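Local coordinates for protein putative transcriptional regulator (Streptomyces coelicolor, PDB 2ZB9) that probably binds cis-regulatory DNA and controls transcription as a two-chain TetR-family regulator, through a predicted helix-turn-helix motif, at residues A26-A31 with R51-S56; E39-L44 with P65-L70; L70-Y75 with T130-L135; A97-F102 with D168-A173; L143-L148 with V161-L166. All coordinates share one frame; numbering follows the deposited sequence.

Interaction 1 (A26-A31 with R51-S56); sequences AEVLHA and RVSGVS
Both valines of the contact adopt the same torsion, CG1 anti to the backbone N, so each sends CG2 out beside its own N. Methyl meets methyl tip to tip, V28 CG2 lying 3.9 Å from V55 CG2, and the two side chains cross at about a right angle. S53 instead puts OG in the crowded position between its N and carbonyl carbon (chi1 68°). From there S53 OG accepts from V55 N at 3.2 Å, a fairly straight bond (158°) that makes an ST turn round G54, while it also bonds to V49 O one turn back. G54 has positive phi, and a side chain there would be jammed against the preceding carbonyl. An alanine in place of S53 would lose both hydroxyl bonds and would probably loosen the turn that delivers V55 to V28. The backbones come close, V28 CA to S53 CA 5.8 Å, which suits the small S53 and A31. A31 CB lies 4.2 Å from V52 CG1. The segment 51-56 belongs to the predicted helix-turn-helix, where helix 46-53 ends and the turn toward helix 57-63 begins; helix 20-39 packs against that corner. L60 of helix 57-63 touches both V28 and V55, drawing the second helix of the motif onto the same apolar patch. No hydrogen bond crosses between the segments, and the hydroxyl is occupied on its own side, so cohesion here rests on shape and dispersion between branched or small aliphatic groups.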
# COMPACT_ATOMS: atom_id res chain seq x y z
N ALA A 26 18.26 18.55 -15.76
CA ALA A 26 18.93 17.80 -14.69
C ALA A 26 19.26 18.69 -13.50
O ALA A 26 19.05 18.31 -12.35
CB ALA A 26 20.20 17.15 -15.22
N GLU A 27 19.79 19.89 -13.78
CA GLU A 27 20.13 20.83 -12.71
C GLU A 27 18.89 21.20 -11.91
O GLU A 27 18.93 21.27 -10.68
CB GLU A 27 20.75 22.10 -13.30
CG GLU A 27 22.24 22.02 -13.56
CD GLU A 27 22.78 23.23 -14.31
OE1 GLU A 27 22.43 24.37 -13.93
OE2 GLU A 27 23.55 23.03 -15.27
N VAL A 28 17.79 21.46 -12.61
CA VAL A 28 16.55 21.82 -11.95
C VAL A 28 16.07 20.65 -11.10
O VAL A 28 15.74 20.82 -9.93
CB VAL A 28 15.45 22.18 -12.99
CG1 VAL A 28 14.13 22.44 -12.28
CG2 VAL A 28 15.88 23.40 -13.78
N LEU A 29 16.05 19.46 -11.70
CA LEU A 29 15.62 18.26 -11.00
C LEU A 29 16.50 18.04 -9.76
O LEU A 29 16.02 17.60 -8.71
CB LEU A 29 15.71 17.07 -11.96
CG LEU A 29 14.47 16.19 -12.19
CD1 LEU A 29 13.19 16.99 -12.09
CD2 LEU A 29 14.60 15.53 -13.55
N HIS A 30 17.78 18.36 -9.88
CA HIS A 30 18.69 18.21 -8.74
C HIS A 30 18.27 19.20 -7.65
O HIS A 30 18.25 18.86 -6.47
CB HIS A 30 20.13 18.50 -9.15
CG HIS A 30 21.09 18.44 -8.01
ND1 HIS A 30 21.56 17.25 -7.49
CD2 HIS A 30 21.64 19.42 -7.24
CE1 HIS A 30 22.35 17.50 -6.46
NE2 HIS A 30 22.41 18.80 -6.29
N ALA A 31 17.94 20.42 -8.05
CA ALA A 31 17.52 21.43 -7.08
C ALA A 31 16.22 20.99 -6.42
O ALA A 31 16.05 21.18 -5.21
CB ALA A 31 17.33 22.78 -7.77
N ARG A 51 14.28 30.31 -8.43
CA ARG A 51 15.28 31.16 -7.79
C ARG A 51 16.56 30.40 -7.51
O ARG A 51 17.66 30.89 -7.78
CB ARG A 51 14.73 31.73 -6.47
CG ARG A 51 15.70 32.68 -5.76
CD ARG A 51 15.08 33.35 -4.54
NE ARG A 51 14.74 32.40 -3.49
CZ ARG A 51 15.64 31.76 -2.75
NH1 ARG A 51 16.94 31.96 -2.93
NH2 ARG A 51 15.24 30.90 -1.82
N VAL A 52 16.42 29.20 -6.98
CA VAL A 52 17.55 28.35 -6.63
C VAL A 52 18.34 27.83 -7.83
O VAL A 52 19.57 27.70 -7.76
CB VAL A 52 17.07 27.13 -5.80
CG1 VAL A 52 18.23 26.22 -5.49
CG2 VAL A 52 16.42 27.62 -4.51
N SER A 53 17.65 27.53 -8.92
CA SER A 53 18.33 27.00 -10.11
C SER A 53 18.78 28.07 -11.10
O SER A 53 19.73 27.86 -11.85
CB SER A 53 17.41 26.02 -10.83
OG SER A 53 16.29 26.69 -11.38
N GLY A 54 18.10 29.22 -11.10
CA GLY A 54 18.46 30.28 -12.03
C GLY A 54 17.70 30.13 -13.34
O GLY A 54 17.94 30.87 -14.29
N VAL A 55 16.79 29.16 -13.39
CA VAL A 55 15.99 28.92 -14.59
C VAL A 55 14.61 29.54 -14.37
O VAL A 55 14.02 29.39 -13.30
CB VAL A 55 15.86 27.40 -14.86
CG1 VAL A 55 14.98 27.15 -16.09
CG2 VAL A 55 17.26 26.79 -15.04
N SER A 56 14.10 30.24 -15.38
CA SER A 56 12.80 30.91 -15.27
C SER A 56 11.63 29.96 -15.05
O SER A 56 11.65 28.82 -15.50
CB SER A 56 12.53 31.76 -16.51
OG SER A 56 12.35 30.93 -17.65

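Interaction 2 (E39-L44 with P65-L70); sequences EGTAQL and PSKGAL
A lysine reaching two loop carbonyls, backed by leucine packing, ties the loop between helices 20-39 and 46-53 to the first turn of helix 67-83, within the TetR-type DNA-binding region. K67 starts with CG anti to its backbone N, then bends at chi2 (69°) and again at chi4 (-62°), which curls the ammonium back toward the loop. There K67 NZ makes two weak hydrogen bonds, 2.8 Å to T41 O and 2.9 Å to L44 O, bridging carbonyls three residues apart. T41 O is gripped a second time, by L44 N at 3.0 Å, so it serves both the loop's own turn and the incoming lysine. The aliphatic part of K67 is engaged too: CE presses on L44 CB at 3.5 Å, tighter than usual for carbons, and rests beside T41 CG2 at 3.9 Å. A long side chain with an apolar stem and a charged tip is what such a place asks for. A methionine at K67 would lose both bonds to the loop carbonyls and would probably leave the loop less firmly held. The start of the helix is secured separately, S66 OG at the N-cap accepting from A69 N in a nearly straight bond (169°), while G40 with its positive phi closes helix 20-39. Deeper in, L44 CG meets L70 CD2 at 4.1 Å, the two leucines crossing obliquely. Both reach V32 of helix 20-39 and V49 of helix 46-53, L70 also touches F46, and T41 lies against R113 and I114 of helix 110-122.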
# COMPACT_ATOMS: atom_id res chain seq x y z
N GLU A 39 13.40 20.03 3.05
CA GLU A 39 12.31 20.85 3.55
C GLU A 39 10.89 20.29 3.40
O GLU A 39 9.95 20.83 3.99
CB GLU A 39 12.39 22.24 2.92
CG GLU A 39 13.59 23.03 3.40
CD GLU A 39 13.67 24.42 2.81
OE1 GLU A 39 12.63 25.12 2.78
OE2 GLU A 39 14.78 24.83 2.40
N GLY A 40 10.72 19.23 2.62
CA GLY A 40 9.40 18.66 2.46
C GLY A 40 8.61 19.20 1.28
O GLY A 40 8.93 20.24 0.71
N THR A 41 7.55 18.49 0.92
CA THR A 41 6.71 18.86 -0.21
C THR A 41 5.97 20.20 -0.09
O THR A 41 5.84 20.92 -1.08
CB THR A 41 5.66 17.77 -0.48
OG1 THR A 41 6.33 16.51 -0.60
CG2 THR A 41 4.91 18.06 -1.78
N ALA A 42 5.49 20.51 1.10
CA ALA A 42 4.75 21.76 1.30
C ALA A 42 5.63 22.97 0.99
O ALA A 42 5.14 24.01 0.54
CB ALA A 42 4.22 21.83 2.75
N GLN A 43 6.93 22.83 1.22
CA GLN A 43 7.89 23.90 0.99
C GLN A 43 8.29 24.06 -0.48
O GLN A 43 8.83 25.09 -0.87
CB GLN A 43 9.15 23.66 1.82
CG GLN A 43 8.98 23.91 3.31
CD GLN A 43 8.79 25.38 3.63
OE1 GLN A 43 7.65 25.88 3.68
NE2 GLN A 43 9.89 26.09 3.83
N LEU A 44 8.03 23.03 -1.28
CA LEU A 44 8.38 23.08 -2.69
C LEU A 44 7.47 24.00 -3.50
O LEU A 44 6.25 23.85 -3.49
CB LEU A 44 8.34 21.68 -3.30
CG LEU A 44 8.77 21.55 -4.76
CD1 LEU A 44 10.24 21.92 -4.90
CD2 LEU A 44 8.53 20.12 -5.25
N PRO A 65 3.80 20.56 -15.46
CA PRO A 65 2.48 21.20 -15.43
C PRO A 65 1.89 21.43 -14.04
O PRO A 65 0.92 22.17 -13.90
CB PRO A 65 1.63 20.26 -16.28
CG PRO A 65 2.23 18.92 -15.96
CD PRO A 65 3.71 19.22 -16.06
N SER A 66 2.47 20.81 -13.02
CA SER A 66 1.94 21.00 -11.68
C SER A 66 2.97 20.76 -10.59
O SER A 66 4.03 20.17 -10.82
CB SER A 66 0.76 20.06 -11.44
OG SER A 66 1.21 18.72 -11.28
N LYS A 67 2.64 21.23 -9.40
CA LYS A 67 3.48 21.07 -8.23
C LYS A 67 3.69 19.56 -7.98
O LYS A 67 4.78 19.12 -7.64
CB LYS A 67 2.80 21.74 -7.04
CG LYS A 67 3.21 21.26 -5.67
CD LYS A 67 4.63 21.64 -5.32
CE LYS A 67 4.91 21.30 -3.86
NZ LYS A 67 4.03 22.07 -2.94
N GLY A 68 2.62 18.79 -8.18
CA GLY A 68 2.69 17.35 -7.98
C GLY A 68 3.71 16.71 -8.90
O GLY A 68 4.54 15.92 -8.45
N ALA A 69 3.65 17.04 -10.19
CA ALA A 69 4.58 16.49 -11.16
C ALA A 69 6.01 16.93 -10.85
O ALA A 69 6.96 16.16 -11.04
CB ALA A 69 4.20 16.95 -12.56
N LEU A 70 6.16 18.16 -10.38
CA LEU A 70 7.48 18.69 -10.05
C LEU A 70 8.09 17.88 -8.90
O LEU A 70 9.23 17.43 -8.99
CB LEU A 70 7.38 20.16 -9.64
CG LEU A 70 8.71 20.85 -9.32
CD1 LEU A 70 9.56 20.94 -10.58
CD2 LEU A 70 8.44 22.24 -8.78

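Interaction 3 (L70-Y75 with T130-L135); sequences LALDGY and TAYRQL
D73 OD2 is held by two partners, a salt bridge from R25 NH2 and a hydrogen bond from W64 NE1, which bind the carboxylate to the DNA-binding part of the chain. The other oxygen, D73 OD1, accepts from a water at 2.7 Å, and that water donates again to L135 O at 2.8 Å. An aspartate thus serves both sides of a buried seam. Beside it the packing is apolar. L72 CB sits 3.9 Å from L135 CB, and L72 CD1 comes 3.7 Å from Y132 CD1, the two side chains crossing at about a right angle. Y132 sets off away from 70-75, and L72 lies over its backbone to touch the ring, L72 CG being 4.0 Å from Y132 CA. Helix 67-83, the usual TetR-family connection between the DNA-binding and C-terminal domains, here runs beside helix 126-153, the short segments crossing at -23° with 9.2 Å between axes. A wider pi-type turn at 133-135 accompanies the placement of L135 directly against L72 and D73. L115 and I119 of helix 110-122 touch Y132, which also packs on I180 of the second subunit.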
# COMPACT_ATOMS: atom_id res chain seq x y z
N LEU A 70 6.16 18.16 -10.38
CA LEU A 70 7.48 18.69 -10.05
C LEU A 70 8.09 17.88 -8.90
O LEU A 70 9.23 17.43 -8.99
CB LEU A 70 7.38 20.16 -9.64
CG LEU A 70 8.71 20.85 -9.32
CD1 LEU A 70 9.56 20.94 -10.58
CD2 LEU A 70 8.44 22.24 -8.78
N ALA A 71 7.32 17.69 -7.84
CA ALA A 71 7.80 16.94 -6.69
C ALA A 71 8.12 15.48 -7.03
O ALA A 71 9.19 14.99 -6.69
CB ALA A 71 6.78 17.00 -5.57
N LEU A 72 7.20 14.80 -7.72
CA LEU A 72 7.39 13.39 -8.09
C LEU A 72 8.59 13.15 -8.98
O LEU A 72 9.35 12.21 -8.76
CB LEU A 72 6.14 12.83 -8.79
CG LEU A 72 4.94 12.23 -8.04
CD1 LEU A 72 5.44 11.34 -6.90
CD2 LEU A 72 4.06 13.32 -7.50
N ASP A 73 8.76 13.98 -10.00
CA ASP A 73 9.89 13.82 -10.92
C ASP A 73 11.19 14.08 -10.16
O ASP A 73 12.17 13.35 -10.32
CB ASP A 73 9.75 14.78 -12.10
CG ASP A 73 10.51 14.31 -13.33
OD1 ASP A 73 11.10 13.20 -13.31
OD2 ASP A 73 10.50 15.05 -14.34
N GLY A 74 11.21 15.12 -9.33
CA GLY A 74 12.41 15.41 -8.56
C GLY A 74 12.70 14.27 -7.59
O GLY A 74 13.85 13.87 -7.40
N TYR A 75 11.65 13.74 -6.97
CA TYR A 75 11.83 12.65 -6.02
C TYR A 75 12.40 11.41 -6.69
O TYR A 75 13.37 10.83 -6.21
CB TYR A 75 10.51 12.30 -5.34
CG TYR A 75 10.69 11.27 -4.25
CD1 TYR A 75 11.21 11.63 -3.01
CD2 TYR A 75 10.40 9.93 -4.48
CE1 TYR A 75 11.44 10.68 -2.02
CE2 TYR A 75 10.63 8.97 -3.50
CZ TYR A 75 11.15 9.34 -2.28
OH TYR A 75 11.39 8.38 -1.33
N THR A 130 -2.50 10.09 -11.33
CA THR A 130 -1.95 9.83 -12.66
C THR A 130 -0.47 10.19 -12.72
O THR A 130 0.33 9.45 -13.30
CB THR A 130 -2.72 10.62 -13.74
OG1 THR A 130 -4.05 10.11 -13.84
CG2 THR A 130 -2.02 10.51 -15.09
N ALA A 131 -0.11 11.32 -12.13
CA ALA A 131 1.28 11.77 -12.12
C ALA A 131 2.15 10.84 -11.26
O ALA A 131 3.32 10.60 -11.58
CB ALA A 131 1.36 13.20 -11.59
N TYR A 132 1.59 10.33 -10.18
CA TYR A 132 2.34 9.43 -9.31
C TYR A 132 2.79 8.19 -10.09
O TYR A 132 3.94 7.74 -9.97
CB TYR A 132 1.47 9.02 -8.12
CG TYR A 132 2.23 8.24 -7.06
CD1 TYR A 132 2.86 8.90 -6.01
CD2 TYR A 132 2.34 6.85 -7.15
CE1 TYR A 132 3.59 8.19 -5.06
CE2 TYR A 132 3.07 6.14 -6.20
CZ TYR A 132 3.69 6.81 -5.16
OH TYR A 132 4.41 6.10 -4.23
N ARG A 133 1.88 7.65 -10.89
CA ARG A 133 2.20 6.47 -11.71
C ARG A 133 3.17 6.81 -12.84
O ARG A 133 4.17 6.12 -13.04
CB ARG A 133 0.91 5.87 -12.31
CG ARG A 133 -0.04 5.24 -11.29
CD ARG A 133 -1.07 4.33 -11.97
NE ARG A 133 -2.05 5.09 -12.75
CZ ARG A 133 -3.07 5.78 -12.22
NH1 ARG A 133 -3.24 5.80 -10.90
NH2 ARG A 133 -3.90 6.44 -13.01
N GLN A 134 2.87 7.86 -13.59
CA GLN A 134 3.72 8.24 -14.72
C GLN A 134 5.13 8.69 -14.36
O GLN A 134 6.07 8.39 -15.09
CB GLN A 134 3.04 9.32 -15.56
CG GLN A 134 1.88 8.79 -16.40
CD GLN A 134 1.09 9.88 -17.12
OE1 GLN A 134 0.21 9.58 -17.93
NE2 GLN A 134 1.40 11.14 -16.83
N LEU A 135 5.27 9.39 -13.24
CA LEU A 135 6.58 9.90 -12.86
C LEU A 135 7.32 9.09 -11.80
O LEU A 135 8.53 9.24 -11.63
CB LEU A 135 6.43 11.35 -12.40
CG LEU A 135 5.82 12.28 -13.46
CD1 LEU A 135 5.51 13.64 -12.84
CD2 LEU A 135 6.79 12.43 -14.64
O HOH W 1 10.19 10.68 -13.39

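Interaction 4 (A97-F102 with D168-A173); sequences AQLRAF and DQLWGA
The indole of W171 carries L99 CD1 over one face, 3.7 Å from the centroid of the five-membered ring in a CH-pi contact, with L170 CB on that same face. At its edge, Q98 OE1 lies close to the ring plane and accepts from W171 NE1 at 2.8 Å, the N-H pointing to it at 151°. On the oxygen's side the donor stands above the carbonyl plane. The edge around W171 CD1 turns to a face of F102, a T-shaped stack with centroids 5.1 Å apart and planes at 79°. Tryptophan suits the place because one flat group offers a face, an apolar edge and a single N-H to be satisfied in a buried setting. These side chains fill the gap between helices 91-108 and 163-179 of the all-helical C-terminal domain, whose short segments run 17° apart and 11.3 Å between axes. Q98 reaches the indole with CG anti to its N and a bend at chi2, and its NE2 is bonded to L83 O, so both ends of the amide are fixed. A side chain at G172 would clash with D168 O. The neighbouring D168 and Q169 face the dimer interface, D168 OD2 forming a salt bridge with R177 of the second subunit.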
# COMPACT_ATOMS: atom_id res chain seq x y z
N ALA A 97 19.62 -6.57 -0.68
CA ALA A 97 20.34 -5.30 -0.72
C ALA A 97 19.45 -4.14 -1.16
O ALA A 97 19.51 -3.06 -0.59
CB ALA A 97 21.55 -5.40 -1.64
N GLN A 98 18.62 -4.37 -2.17
CA GLN A 98 17.75 -3.31 -2.67
C GLN A 98 16.62 -3.00 -1.69
O GLN A 98 16.31 -1.84 -1.44
CB GLN A 98 17.17 -3.70 -4.04
CG GLN A 98 16.61 -2.54 -4.87
CD GLN A 98 15.31 -1.99 -4.34
OE1 GLN A 98 14.56 -2.69 -3.65
NE2 GLN A 98 15.01 -0.73 -4.67
N LEU A 99 16.00 -4.04 -1.12
CA LEU A 99 14.91 -3.82 -0.16
C LEU A 99 15.42 -3.09 1.09
O LEU A 99 14.68 -2.32 1.70
CB LEU A 99 14.27 -5.15 0.28
CG LEU A 99 13.00 -5.74 -0.36
CD1 LEU A 99 12.02 -4.62 -0.71
CD2 LEU A 99 13.35 -6.52 -1.60
N ARG A 100 16.67 -3.34 1.47
CA ARG A 100 17.23 -2.67 2.64
C ARG A 100 17.50 -1.20 2.37
O ARG A 100 17.27 -0.34 3.22
CB ARG A 100 18.51 -3.37 3.11
CG ARG A 100 18.21 -4.62 3.95
CD ARG A 100 19.41 -5.53 4.12
NE ARG A 100 19.00 -6.73 4.85
CZ ARG A 100 19.66 -7.89 4.85
NH1 ARG A 100 20.79 -8.03 4.16
NH2 ARG A 100 19.17 -8.91 5.54
N ALA A 101 18.00 -0.89 1.17
CA ALA A 101 18.25 0.51 0.82
C ALA A 101 16.88 1.20 0.75
O ALA A 101 16.72 2.35 1.18
CB ALA A 101 18.96 0.59 -0.53
N PHE A 102 15.88 0.49 0.24
CA PHE A 102 14.52 1.01 0.13
C PHE A 102 13.97 1.31 1.52
O PHE A 102 13.40 2.37 1.77
CB PHE A 102 13.62 -0.01 -0.57
CG PHE A 102 12.19 0.41 -0.67
CD1 PHE A 102 11.82 1.47 -1.49
CD2 PHE A 102 11.19 -0.27 0.03
CE1 PHE A 102 10.47 1.85 -1.61
CE2 PHE A 102 9.85 0.10 -0.08
CZ PHE A 102 9.49 1.16 -0.91
N ASP A 168 4.40 -6.68 -5.83
CA ASP A 168 3.45 -6.35 -4.78
C ASP A 168 3.68 -7.13 -3.50
O ASP A 168 3.28 -6.69 -2.42
CB ASP A 168 2.02 -6.60 -5.27
CG ASP A 168 1.63 -5.66 -6.39
OD1 ASP A 168 1.50 -4.44 -6.12
OD2 ASP A 168 1.48 -6.13 -7.53
N GLN A 169 4.32 -8.29 -3.60
CA GLN A 169 4.59 -9.09 -2.42
C GLN A 169 5.89 -8.73 -1.72
O GLN A 169 6.22 -9.28 -0.67
CB GLN A 169 4.54 -10.58 -2.77
CG GLN A 169 3.13 -11.04 -3.12
CD GLN A 169 3.04 -12.52 -3.37
OE1 GLN A 169 3.54 -13.03 -4.37
NE2 GLN A 169 2.39 -13.24 -2.45
N LEU A 170 6.63 -7.80 -2.31
CA LEU A 170 7.87 -7.31 -1.72
C LEU A 170 7.66 -5.85 -1.34
O LEU A 170 7.32 -5.54 -0.21
CB LEU A 170 9.05 -7.42 -2.70
CG LEU A 170 9.80 -8.73 -2.89
CD1 LEU A 170 9.87 -9.50 -1.58
CD2 LEU A 170 9.14 -9.55 -3.95
N TRP A 171 7.87 -4.96 -2.31
CA TRP A 171 7.70 -3.53 -2.08
C TRP A 171 6.28 -3.17 -1.64
O TRP A 171 6.08 -2.37 -0.73
CB TRP A 171 8.09 -2.76 -3.35
CG TRP A 171 9.53 -3.01 -3.70
CD1 TRP A 171 10.62 -2.39 -3.16
CD2 TRP A 171 10.04 -4.06 -4.53
NE1 TRP A 171 11.77 -2.99 -3.58
CE2 TRP A 171 11.45 -4.02 -4.43
CE3 TRP A 171 9.45 -5.03 -5.35
CZ2 TRP A 171 12.28 -4.93 -5.11
CZ3 TRP A 171 10.27 -5.93 -6.03
CH2 TRP A 171 11.68 -5.87 -5.90
N GLY A 172 5.28 -3.78 -2.28
CA GLY A 172 3.90 -3.50 -1.91
C GLY A 172 3.64 -3.81 -0.45
O GLY A 172 2.92 -3.07 0.22
N ALA A 173 4.22 -4.91 0.04
CA ALA A 173 4.07 -5.32 1.44
C ALA A 173 4.67 -4.27 2.37
O ALA A 173 4.13 -4.01 3.44
CB ALA A 173 4.78 -6.67 1.67

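Interaction 5 (L143-L148 with V161-L166); sequences LAAERL and VDVQVL
V163 meets helix 126-153 with both methyls, because its chi1 of -63° sets CG1 anti to its carbonyl carbon and drops CG2 into the crowded position between N and carbonyl. V163 CG1 lies against L148 CB at 3.6 Å, while V163 CG2 faces A145 CB at 4.0 Å, so the branched residue spans one helical turn. A145 must be small for this, since its CA comes within 5.6 Å of V163 CA. L148 sits off the staggered positions (chi1 -92°, chi2 26°), with CD2 3.9 Å from L166 CB. L166 answers in a relaxed, extended form with CD1 4.0 Å from L148 CG, the two leucines crossing obliquely. Helices 126-153 and 163-179 follow each other in the C-terminal domain, and this contact closes the connection between them where the second helix begins. There D162 takes the N-cap position: with CG anti to its backbone N, its OD1 accepts from Q164 N at 3.0 Å, met from above the carboxylate plane. Q164 leaves its backbone pointing away, then folds back, with CG anti to the carbonyl carbon and a bend at chi2, bringing NE2 to 3.4 Å from A145 CB. The other end of that amide, OE1, is hydrogen-bonded to R141 NH1, which fixes the turn of the group. L166 and V161 also pack on V201 of the second subunit.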
# COMPACT_ATOMS: atom_id res chain seq x y z
N LEU A 143 11.55 -1.23 -13.20
CA LEU A 143 12.93 -1.46 -12.76
C LEU A 143 12.98 -2.76 -11.94
O LEU A 143 13.87 -3.59 -12.13
CB LEU A 143 13.39 -0.27 -11.90
CG LEU A 143 14.51 0.69 -12.33
CD1 LEU A 143 14.79 0.62 -13.83
CD2 LEU A 143 14.12 2.10 -11.91
N ALA A 144 12.02 -2.94 -11.05
CA ALA A 144 11.97 -4.15 -10.24
C ALA A 144 11.62 -5.38 -11.08
O ALA A 144 12.27 -6.43 -10.99
CB ALA A 144 10.95 -3.96 -9.12
N ALA A 145 10.58 -5.27 -11.91
CA ALA A 145 10.16 -6.40 -12.74
C ALA A 145 11.31 -6.83 -13.66
O ALA A 145 11.48 -8.01 -13.94
CB ALA A 145 8.94 -6.01 -13.57
N GLU A 146 12.09 -5.86 -14.11
CA GLU A 146 13.22 -6.13 -14.98
C GLU A 146 14.28 -6.98 -14.27
O GLU A 146 14.79 -7.95 -14.83
CB GLU A 146 13.83 -4.81 -15.44
CG GLU A 146 14.81 -4.91 -16.58
CD GLU A 146 14.86 -3.62 -17.36
OE1 GLU A 146 13.90 -3.36 -18.14
OE2 GLU A 146 15.83 -2.85 -17.18
N ARG A 147 14.61 -6.60 -13.04
CA ARG A 147 15.59 -7.36 -12.28
C ARG A 147 15.06 -8.78 -12.07
O ARG A 147 15.79 -9.76 -12.22
CB ARG A 147 15.85 -6.70 -10.92
CG ARG A 147 16.79 -7.50 -10.03
CD ARG A 147 18.17 -7.64 -10.68
NE ARG A 147 19.06 -8.53 -9.94
CZ ARG A 147 19.14 -9.84 -10.13
NH1 ARG A 147 18.39 -10.44 -11.04
NH2 ARG A 147 20.00 -10.56 -9.41
N LEU A 148 13.78 -8.88 -11.72
CA LEU A 148 13.13 -10.16 -11.48
C LEU A 148 13.10 -11.05 -12.73
O LEU A 148 13.37 -12.25 -12.65
CB LEU A 148 11.71 -9.92 -10.95
CG LEU A 148 11.50 -9.87 -9.43
CD1 LEU A 148 12.77 -9.44 -8.72
CD2 LEU A 148 10.35 -8.93 -9.10
N VAL A 161 6.39 -17.92 -13.21
CA VAL A 161 6.04 -16.94 -12.20
C VAL A 161 5.88 -15.56 -12.81
O VAL A 161 6.68 -15.12 -13.63
CB VAL A 161 7.12 -16.90 -11.08
CG1 VAL A 161 6.92 -15.69 -10.18
CG2 VAL A 161 7.04 -18.18 -10.24
N ASP A 162 4.80 -14.88 -12.42
CA ASP A 162 4.51 -13.54 -12.90
C ASP A 162 5.26 -12.58 -11.99
O ASP A 162 4.91 -12.41 -10.82
CB ASP A 162 3.01 -13.27 -12.79
CG ASP A 162 2.61 -11.93 -13.36
OD1 ASP A 162 3.49 -11.07 -13.55
OD2 ASP A 162 1.40 -11.73 -13.61
N VAL A 163 6.30 -11.93 -12.52
CA VAL A 163 7.11 -11.01 -11.73
C VAL A 163 6.36 -9.79 -11.20
O VAL A 163 6.72 -9.24 -10.16
CB VAL A 163 8.36 -10.56 -12.52
CG1 VAL A 163 9.24 -11.76 -12.81
CG2 VAL A 163 7.96 -9.87 -13.82
N GLN A 164 5.32 -9.35 -11.90
CA GLN A 164 4.56 -8.19 -11.44
C GLN A 164 3.89 -8.49 -10.10
O GLN A 164 3.74 -7.60 -9.26
CB GLN A 164 3.50 -7.80 -12.46
CG GLN A 164 4.03 -6.92 -13.59
CD GLN A 164 4.72 -5.67 -13.08
OE1 GLN A 164 4.40 -5.17 -12.00
NE2 GLN A 164 5.66 -5.15 -13.86
N VAL A 165 3.48 -9.75 -9.90
CA VAL A 165 2.86 -10.13 -8.64
C VAL A 165 3.91 -10.03 -7.53
O VAL A 165 3.62 -9.55 -6.44
CB VAL A 165 2.31 -11.59 -8.68
CG1 VAL A 165 1.71 -11.96 -7.31
CG2 VAL A 165 1.26 -11.73 -9.78
N LEU A 166 5.12 -10.48 -7.82
CA LEU A 166 6.20 -10.44 -6.83
C LEU A 166 6.43 -9.02 -6.35
O LEU A 166 6.64 -8.78 -5.17
CB LEU A 166 7.50 -10.99 -7.43
CG LEU A 166 7.49 -12.43 -7.94
CD1 LEU A 166 8.87 -12.78 -8.48
CD2 LEU A 166 7.10 -13.39 -6.81

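Interactions 1 and 2 lie in the predicted DNA-binding part and are partly buried, whereas interactions 3, 4 and 5 are buried and each reaches the second subunit. Interaction 3 joins the two groups: it shares L70 and helix 67-83 with interaction 2, touches interaction 1 through L29 against D73, and uses helix 126-153 with interaction 5. Interactions 4 and 5, joined by helix 163-179, meet where W171 packs on A144. The chemistry shifts with place: mainly aliphatic packing, with no hydrogen bond across, in interactions 1 and 5, a charged tip on loop carbonyls in interaction 2, a water bridge in interaction 3, and an aromatic cluster with one buried hydrogen bond in interaction 4.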